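PDB 4RDL: capsid from Human calicivirus NLV/Boxer/2001/US, which forms the norovirus capsid and, through its protruding (P) domain, the part in this chain, binds histo-blood group glycans such as the Lewis y tetrasaccharide. Local coordinates for residues 117-122 with 166-171; 36-41 with 211-216. All coordinates share one frame; numbering follows the deposited sequence.

Contact 1: 117-122 with 166-171; sequences MTFVKI and KEVVLE
With chi1 at -66° in Val120 and -70° in Val169, each valine holds CG1 anti to its carbonyl carbon and CG2 between the backbone N and that carbon; the two CG2 methyls press together at 3.4 Å, tighter than ordinary van der Waals contact. They sit on neighbouring antiparallel strands of the P2 subdomain's barrel-like sheet, as a hydrogen-bonded pair in which Val120 N reaches Val169 O at 3.0 Å and the reverse bond matches it. Thr118 and Glu171 form the next pair of this kind, with Glu171 N 2.8 Å from Thr118 O. On the other face, Phe119 and Leu170 lie side by side and point the same way, Phe119 CB 3.7 Å from Leu170 CG. The Phe119 ring then leads off, touching Val168 CG1 through CD1 and meeting Phe163 edge-to-face. The valine face looks to the second subunit, whose Thr173 packs on Val120 and whose Met31 packs on Val169. Where strand 117-121 ends, Ile122 N still bonds Glu167 O at 3.0 Å, the donor tilted 29° from the carbonyl plane. The Glu167 carboxylate, salt-bridged through OE2 to Arg74, holds OE1 3.7 Å from Ile122 CG2.

Contact 2: 36-41 with 211-216; sequences MMVSND and GEAIVY
Met37 and Tyr216 carry the tight end of this contact. They are an antiparallel hydrogen-bonded pair, closed by Tyr216 N to Met37 O at 2.8 Å and Met37 N to Tyr216 O at 2.9 Å; the first is the straighter, with 166° at the hydrogen. Chi1 of -61° sets Tyr216 CG anti to the carbonyl carbon, and from there the ring runs beside the backbone of 37-39. Its edge meets that backbone, with Ser39 N in the ring plane. Ser39 CB comes in obliquely, 3.9 Å from CE2 of Tyr216. Ile214 CG2 lies over one face, offset toward the rim, while Trp186 meets the ring edge-to-face. Beside this pair, the CB of Met36 packs against CG1 of Val215, the two side chains crossing at a slant, and Phe269 touches both residues. Val38 still packs closely where the backbones begin to part, its CG1 3.7 Å from Ala213 CB.

Beyond Val38 the two chains separate. Ser39 N and Ile214 O stand 4.4 Å apart, too far for a direct bond, and a water fills the gap: it accepts from Ser39 N at 2.9 Å and donates to Ile214 O at 2.7 Å. The Met37 side chain belongs to the solvent side, exposed and brushing Tyr216 CB only distantly through CG. Ser39 OG turns to Gln44 as the chain leaves the sheet. A short strand ending against a longer one, with water taking over from direct backbone bonds, is how 35-38 joins 213-220 in the antiparallel sheet of the P1 subdomain.

How the contacts relate
The two contacts share no strand or sheet. Contact 1 lies in the sheet that runs from strand 133-139 to strand 145-146, and contact 2 in the other antiparallel sheet; their centres are 36 Å apart, on opposite sides of the chain's centre, and their nearest atoms about 20 Å. Along the chain, contact 1 is nested inside the loop closed by contact 2: strand 35-38 comes first, then 113-121 and 167-177, then 213-220. This is the P-domain plan, in which P2 is inserted into P1. Contact 2 joins the two parts of P1 on either side of the insertion, whereas contact 1 belongs to P2, at the subunit interface, with the side chain of Lys121 about 10 Å from a bound fucose.

Contact 1: 117-122 with 166-171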
loop_
_atom_site.group_PDB
_atom_site.type_symbol
_atom_site.label_atom_id
_atom_site.label_comp_id
_atom_site.label_asym_id
_atom_site.label_seq_id
_atom_site.Cartn_x
_atom_site.Cartn_y
_atom_site.Cartn_z
ATOM N N MET A 117 -1.088 -6.909 15.981
ATOM C CA MET A 117 -2.015 -6.349 15.007
ATOM C C MET A 117 -2.770 -5.170 15.583
ATOM O O MET A 117 -3.119 -5.145 16.769
ATOM C CB MET A 117 -3.038 -7.403 14.563
ATOM C CG MET A 117 -2.453 -8.748 14.152
ATOM S SD MET A 117 -1.391 -8.690 12.700
ATOM C CE MET A 117 -2.558 -8.345 11.395
ATOM N N THR A 118 -3.048 -4.201 14.726
ATOM C CA THR A 118 -4.004 -3.159 15.045
ATOM C C THR A 118 -5.242 -3.452 14.210
ATOM O O THR A 118 -5.124 -3.888 13.069
ATOM C CB THR A 118 -3.431 -1.779 14.718
ATOM O OG1 THR A 118 -2.385 -1.477 15.650
ATOM C CG2 THR A 118 -4.505 -0.704 14.813
ATOM N N PHE A 119 -6.432 -3.240 14.760
ATOM C CA PHE A 119 -7.629 -3.534 13.985
ATOM C C PHE A 119 -8.734 -2.508 14.164
ATOM O O PHE A 119 -8.758 -1.753 15.142
ATOM C CB PHE A 119 -8.158 -4.950 14.263
ATOM C CG PHE A 119 -8.685 -5.156 15.662
ATOM C CD1 PHE A 119 -9.987 -4.791 15.996
ATOM C CD2 PHE A 119 -7.887 -5.733 16.638
ATOM C CE1 PHE A 119 -10.469 -4.995 17.277
ATOM C CE2 PHE A 119 -8.368 -5.948 17.916
ATOM C CZ PHE A 119 -9.656 -5.574 18.235
ATOM N N VAL A 120 -9.652 -2.498 13.201
ATOM C CA VAL A 120 -10.837 -1.659 13.269
ATOM C C VAL A 120 -12.057 -2.447 12.809
ATOM O O VAL A 120 -11.965 -3.287 11.906
ATOM C CB VAL A 120 -10.693 -0.396 12.383
ATOM C CG1 VAL A 120 -9.596 0.531 12.933
ATOM C CG2 VAL A 120 -10.425 -0.756 10.921
ATOM N N LYS A 121 -13.201 -2.174 13.429
ATOM C CA LYS A 121 -14.462 -2.673 12.893
ATOM C C LYS A 121 -14.652 -2.129 11.480
ATOM O O LYS A 121 -14.258 -0.992 11.190
ATOM C CB LYS A 121 -15.625 -2.250 13.797
ATOM C CG LYS A 121 -15.577 -2.898 15.171
ATOM C CD LYS A 121 -16.880 -2.687 15.950
ATOM C CE LYS A 121 -17.109 -1.218 16.258
ATOM N NZ LYS A 121 -18.313 -1.037 17.150
ATOM N N ILE A 122 -15.227 -2.939 10.594
ATOM C CA ILE A 122 -15.315 -2.561 9.182
ATOM C C ILE A 122 -16.747 -2.558 8.616
ATOM O O ILE A 122 -16.965 -2.127 7.495
ATOM C CB ILE A 122 -14.345 -3.426 8.317
ATOM C CG1 ILE A 122 -14.049 -2.768 6.960
ATOM C CG2 ILE A 122 -14.853 -4.858 8.179
ATOM C CD1 ILE A 122 -13.410 -1.396 7.077
ATOM N N LYS A 166 -18.175 -9.232 15.705
ATOM C CA LYS A 166 -17.978 -8.109 14.792
ATOM C C LYS A 166 -16.920 -8.415 13.737
ATOM O O LYS A 166 -15.927 -9.086 14.020
ATOM C CB LYS A 166 -17.541 -6.851 15.546
ATOM C CG LYS A 166 -18.380 -6.497 16.759
ATOM C CD LYS A 166 -19.778 -6.103 16.385
ATOM C CE LYS A 166 -20.492 -5.490 17.595
ATOM N NZ LYS A 166 -21.947 -5.326 17.369
ATOM N N GLU A 167 -17.137 -7.904 12.529
ATOM C CA GLU A 167 -16.150 -8.030 11.466
ATOM C C GLU A 167 -15.119 -6.920 11.575
ATOM O O GLU A 167 -15.457 -5.745 11.740
ATOM C CB GLU A 167 -16.795 -7.992 10.082
ATOM C CG GLU A 167 -15.869 -8.534 9.004
ATOM C CD GLU A 167 -16.401 -8.375 7.602
ATOM O OE1 GLU A 167 -17.305 -7.545 7.392
ATOM O OE2 GLU A 167 -15.899 -9.082 6.699
ATOM N N VAL A 168 -13.853 -7.310 11.499
ATOM C CA VAL A 168 -12.756 -6.350 11.596
ATOM C C VAL A 168 -11.757 -6.541 10.466
ATOM O O VAL A 168 -11.677 -7.613 9.866
ATOM C CB VAL A 168 -12.010 -6.458 12.962
ATOM C CG1 VAL A 168 -12.967 -6.212 14.134
ATOM C CG2 VAL A 168 -11.296 -7.811 13.110
ATOM N N VAL A 169 -11.010 -5.481 10.173
ATOM C CA VAL A 169 -9.800 -5.600 9.373
ATOM C C VAL A 169 -8.602 -5.356 10.280
ATOM O O VAL A 169 -8.627 -4.466 11.149
ATOM C CB VAL A 169 -9.806 -4.646 8.162
ATOM C CG1 VAL A 169 -10.833 -5.097 7.141
ATOM C CG2 VAL A 169 -10.068 -3.225 8.579
ATOM N N LEU A 170 -7.579 -6.187 10.112
ATOM C CA LEU A 170 -6.393 -6.142 10.957
ATOM C C LEU A 170 -5.181 -5.807 10.108
ATOM O O LEU A 170 -5.081 -6.228 8.953
ATOM C CB LEU A 170 -6.179 -7.489 11.649
ATOM C CG LEU A 170 -7.362 -8.043 12.459
ATOM C CD1 LEU A 170 -8.071 -9.151 11.682
ATOM C CD2 LEU A 170 -6.861 -8.566 13.787
ATOM N N GLU A 171 -4.266 -5.035 10.685
ATOM C CA GLU A 171 -3.021 -4.699 10.010
ATOM C C GLU A 171 -1.844 -5.017 10.919
ATOM O O GLU A 171 -1.927 -4.881 12.140
ATOM C CB GLU A 171 -2.985 -3.231 9.607
ATOM C CG GLU A 171 -1.830 -2.943 8.655
ATOM C CD GLU A 171 -1.491 -1.477 8.549
ATOM O OE1 GLU A 171 -0.463 -1.168 7.900
ATOM O OE2 GLU A 171 -2.247 -0.644 9.103
#

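Contact 2: 36-41 with 211-216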
loop_
_atom_site.group_PDB
_atom_site.type_symbol
_atom_site.label_atom_id
_atom_site.label_comp_id
_atom_site.label_asym_id
_atom_site.label_seq_id
_atom_site.Cartn_x
_atom_site.Cartn_y
_atom_site.Cartn_z
ATOM N N MET A 36 18.907 -3.076 -1.188
ATOM C CA MET A 36 18.919 -4.461 -1.597
ATOM C C MET A 36 20.216 -5.094 -1.140
ATOM O O MET A 36 21.211 -4.395 -0.903
ATOM C CB MET A 36 18.675 -4.630 -3.104
ATOM C CG MET A 36 19.550 -3.814 -4.012
ATOM S SD MET A 36 19.193 -4.197 -5.755
ATOM C CE MET A 36 19.831 -2.706 -6.493
ATOM N N MET A 37 20.190 -6.413 -0.978
ATOM C CA MET A 37 21.332 -7.140 -0.440
ATOM C C MET A 37 21.205 -8.611 -0.793
ATOM O O MET A 37 20.099 -9.104 -1.019
ATOM C CB MET A 37 21.376 -6.986 1.088
ATOM C CG MET A 37 20.245 -7.729 1.797
ATOM S SD MET A 37 20.214 -7.522 3.586
ATOM C CE MET A 37 21.670 -8.450 4.063
ATOM N N VAL A 38 22.331 -9.319 -0.819
ATOM C CA VAL A 38 22.286 -10.770 -0.806
ATOM C C VAL A 38 22.361 -11.205 0.648
ATOM O O VAL A 38 22.786 -10.438 1.513
ATOM C CB VAL A 38 23.420 -11.407 -1.640
ATOM C CG1 VAL A 38 23.346 -10.902 -3.073
ATOM C CG2 VAL A 38 24.779 -11.098 -1.034
ATOM N N SER A 39 21.936 -12.426 0.930
ATOM C CA SER A 39 22.017 -12.939 2.291
ATOM C C SER A 39 23.443 -13.338 2.624
ATOM O O SER A 39 24.186 -13.792 1.755
ATOM C CB SER A 39 21.113 -14.158 2.448
ATOM O OG SER A 39 21.347 -14.766 3.701
ATOM N N ASN A 40 23.819 -13.187 3.891
ATOM C CA ASN A 40 25.063 -13.777 4.382
ATOM C C ASN A 40 24.972 -15.296 4.550
ATOM O O ASN A 40 25.962 -16.008 4.372
ATOM C CB ASN A 40 25.506 -13.126 5.690
ATOM C CG ASN A 40 26.176 -11.790 5.471
ATOM O OD1 ASN A 40 25.837 -11.057 4.543
ATOM N ND2 ASN A 40 27.151 -11.473 6.312
ATOM N N ASP A 41 23.791 -15.791 4.905
ATOM C CA ASP A 41 23.565 -17.232 4.981
ATOM C C ASP A 41 22.969 -17.724 3.670
ATOM O O ASP A 41 21.752 -17.729 3.497
ATOM C CB ASP A 41 22.641 -17.587 6.149
ATOM C CG ASP A 41 22.398 -19.094 6.276
ATOM O OD1 ASP A 41 21.579 -19.498 7.132
ATOM O OD2 ASP A 41 23.023 -19.875 5.524
ATOM N N GLY A 211 28.007 -18.274 -9.798
ATOM C CA GLY A 211 28.418 -17.304 -8.802
ATOM C C GLY A 211 27.260 -16.475 -8.293
ATOM O O GLY A 211 27.454 -15.533 -7.527
ATOM N N GLU A 212 26.050 -16.831 -8.713
ATOM C CA GLU A 212 24.888 -15.991 -8.451
ATOM C C GLU A 212 24.288 -16.181 -7.065
ATOM O O GLU A 212 24.323 -17.269 -6.480
ATOM C CB GLU A 212 23.823 -16.181 -9.533
ATOM C CG GLU A 212 24.333 -15.765 -10.913
ATOM C CD GLU A 212 23.363 -16.047 -12.041
ATOM O OE1 GLU A 212 22.142 -16.141 -11.796
ATOM O OE2 GLU A 212 23.840 -16.168 -13.191
ATOM N N ALA A 213 23.741 -15.087 -6.554
ATOM C CA ALA A 213 23.077 -15.071 -5.255
ATOM C C ALA A 213 21.737 -14.364 -5.389
ATOM O O ALA A 213 21.613 -13.378 -6.115
ATOM C CB ALA A 213 23.951 -14.362 -4.224
ATOM N N ILE A 214 20.737 -14.867 -4.674
ATOM C CA ILE A 214 19.419 -14.253 -4.664
ATOM C C ILE A 214 19.488 -12.849 -4.068
ATOM O O ILE A 214 20.164 -12.616 -3.050
ATOM C CB ILE A 214 18.428 -15.118 -3.864
ATOM C CG1 ILE A 214 18.266 -16.491 -4.539
ATOM C CG2 ILE A 214 17.087 -14.420 -3.706
ATOM C CD1 ILE A 214 17.539 -17.511 -3.698
ATOM N N VAL A 215 18.798 -11.914 -4.717
ATOM C CA VAL A 215 18.709 -10.539 -4.243
ATOM C C VAL A 215 17.451 -10.325 -3.411
ATOM O O VAL A 215 16.354 -10.719 -3.807
ATOM C CB VAL A 215 18.692 -9.565 -5.441
ATOM C CG1 VAL A 215 18.467 -8.130 -4.974
ATOM C CG2 VAL A 215 20.005 -9.689 -6.250
ATOM N N TYR A 216 17.634 -9.704 -2.253
ATOM C CA TYR A 216 16.524 -9.309 -1.381
ATOM C C TYR A 216 16.380 -7.802 -1.361
ATOM O O TYR A 216 17.366 -7.068 -1.247
ATOM C CB TYR A 216 16.749 -9.828 0.039
ATOM C CG TYR A 216 16.835 -11.325 0.078
ATOM C CD1 TYR A 216 15.683 -12.097 0.033
ATOM C CD2 TYR A 216 18.066 -11.969 0.103
ATOM C CE1 TYR A 216 15.747 -13.466 0.049
ATOM C CE2 TYR A 216 18.142 -13.342 0.123
ATOM C CZ TYR A 216 16.976 -14.085 0.099
ATOM O OH TYR A 216 17.032 -15.460 0.120
HETATM O O HOH W 1 21.302 -14.273 -1.211
#